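Local structure of mucin-like protocadherin (Homo sapiens, 6OAE) at residues V119-E122 / T123-Q126. The protein probably mediates calcium-dependent heterophilic adhesion between neighbouring microvilli by binding CDHR2, and is seen here as its two N-terminal cadherin repeats, with bound calcium. Residues are numbered along the deposited sequence; the frame is centred on the assembly and turned at random.
Sequences VIPE and TQLQ
Ile-120 keeps CG1 beside its backbone N (chi1 -48°); this leaves the methyl CG2 anti to that N and facing Gln-124 and Leu-125. Gln-124, with CG anti to its carbonyl carbon and an extended chain beyond, crosses obliquely over the CG and CD side of the Pro-121 ring. The methyl CG2 of Ile-120 meets CB of Gln-124 at 3.5 Å and also touches CG of Leu-125. The Ile-120 side chain crosses both at about a right angle. The amide carbon CD of Gln-124 lies 3.7 Å from CD of Pro-121. OG1 of Thr-123 lies 3.6 Å from CG of Pro-121. A lysine in place of Pro-121 would probably leave the Gln-124 amide without the ring it lies against and take away the ring's restraint on the backbone torsion.

Backbone bonds close the short turn. Pro-121 O accepts the N-H of Gln-124 (N to O 3.0 Å). Glu-122 O is gripped twice, by Gln-126 N at 2.8 Å and Leu-125 N at 3.1 Å. A water donates to Val-119 O and to OE1 of Gln-124, tying the end of that side chain to the corner before the turn.

This single turn of weakly bonded helix follows strand 118-120 in the second cadherin repeat. Val-119 and Ile-120 form a classic beta bulge opposite Leu-161. Ile-120 also packs on Ile-107 of strand 104-110, and Lys-105 donates to Gln-124 O. The contact is therefore two-sided: Ile-120 and Leu-125 form the buried apolar side, while on the other side the proline ring carries the Gln-124 chain, whose amide oxygen accepts a hydrogen bond from water.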
loop_
_atom_site.group_PDB
_atom_site.type_symbol
_atom_site.label_atom_id
_atom_site.label_comp_id
_atom_site.label_asym_id
_atom_site.label_seq_id
_atom_site.Cartn_x
_atom_site.Cartn_y
_atom_site.Cartn_z
ATOM N N VAL A 119 19.946 -18.983 6.496
ATOM C CA VAL A 119 21.089 -18.168 7.002
ATOM C C VAL A 119 20.620 -16.734 7.286
ATOM O O VAL A 119 21.222 -16.076 8.160
ATOM C CB VAL A 119 22.267 -18.239 6.009
ATOM C CG1 VAL A 119 23.336 -17.205 6.275
ATOM C CG2 VAL A 119 22.882 -19.639 6.007
ATOM N N ILE A 120 19.615 -16.232 6.560
ATOM C CA ILE A 120 18.991 -14.906 6.855
ATOM C C ILE A 120 17.487 -15.143 6.873
ATOM O O ILE A 120 16.924 -15.569 5.870
ATOM C CB ILE A 120 19.376 -13.804 5.855
ATOM C CG1 ILE A 120 20.885 -13.742 5.604
ATOM C CG2 ILE A 120 18.847 -12.468 6.350
ATOM C CD1 ILE A 120 21.304 -12.745 4.525
ATOM N N PRO A 121 16.790 -14.874 7.992
ATOM C CA PRO A 121 15.350 -15.049 8.033
ATOM C C PRO A 121 14.675 -13.874 7.301
ATOM O O PRO A 121 15.276 -12.799 7.127
ATOM C CB PRO A 121 15.070 -15.079 9.539
ATOM C CG PRO A 121 16.072 -14.086 10.075
ATOM C CD PRO A 121 17.322 -14.350 9.264
ATOM N N GLU A 122 13.441 -14.128 6.876
ATOM C CA GLU A 122 12.533 -13.173 6.176
ATOM C C GLU A 122 12.552 -11.798 6.884
ATOM O O GLU A 122 12.594 -10.767 6.191
ATOM C CB GLU A 122 11.149 -13.827 6.111
ATOM C CG GLU A 122 10.328 -13.389 4.938
ATOM C CD GLU A 122 8.950 -14.030 4.802
ATOM O OE1 GLU A 122 8.033 -13.341 4.295
ATOM O OE2 GLU A 122 8.797 -15.205 5.169
ATOM N N THR A 123 12.554 -11.769 8.220
ATOM C CA THR A 123 12.495 -10.527 9.047
ATOM C C THR A 123 13.692 -9.590 8.779
ATOM O O THR A 123 13.528 -8.353 8.917
ATOM C CB THR A 123 12.393 -10.880 10.537
ATOM O OG1 THR A 123 13.424 -11.818 10.845
ATOM C CG2 THR A 123 11.047 -11.473 10.903
ATOM N N GLN A 124 14.848 -10.132 8.429
ATOM C CA GLN A 124 16.079 -9.343 8.185
ATOM C C GLN A 124 16.131 -8.843 6.737
ATOM O O GLN A 124 16.915 -7.898 6.505
ATOM C CB GLN A 124 17.314 -10.161 8.551
ATOM C CG GLN A 124 17.469 -10.332 10.061
ATOM C CD GLN A 124 18.672 -11.146 10.465
ATOM O OE1 GLN A 124 19.679 -11.223 9.749
ATOM N NE2 GLN A 124 18.589 -11.746 11.648
ATOM N N LEU A 125 15.355 -9.425 5.802
ATOM C CA LEU A 125 15.419 -9.021 4.363
ATOM C C LEU A 125 14.163 -8.296 3.899
ATOM O O LEU A 125 14.294 -7.582 2.932
ATOM C CB LEU A 125 15.648 -10.254 3.473
ATOM C CG LEU A 125 16.990 -10.962 3.657
ATOM C CD1 LEU A 125 17.241 -11.959 2.524
ATOM C CD2 LEU A 125 18.121 -9.965 3.708
ATOM N N GLN A 126 13.020 -8.486 4.537
ATOM C CA GLN A 126 11.720 -8.019 3.988
ATOM C C GLN A 126 11.707 -6.492 3.863
ATOM O O GLN A 126 12.309 -5.777 4.700
ATOM C CB GLN A 126 10.535 -8.556 4.784
ATOM C CG GLN A 126 10.454 -8.060 6.222
ATOM C CD GLN A 126 9.467 -8.882 7.016
ATOM O OE1 GLN A 126 8.789 -9.764 6.484
ATOM N NE2 GLN A 126 9.377 -8.598 8.308
HETATM O O HOH W 1 21.238 -13.708 9.806
#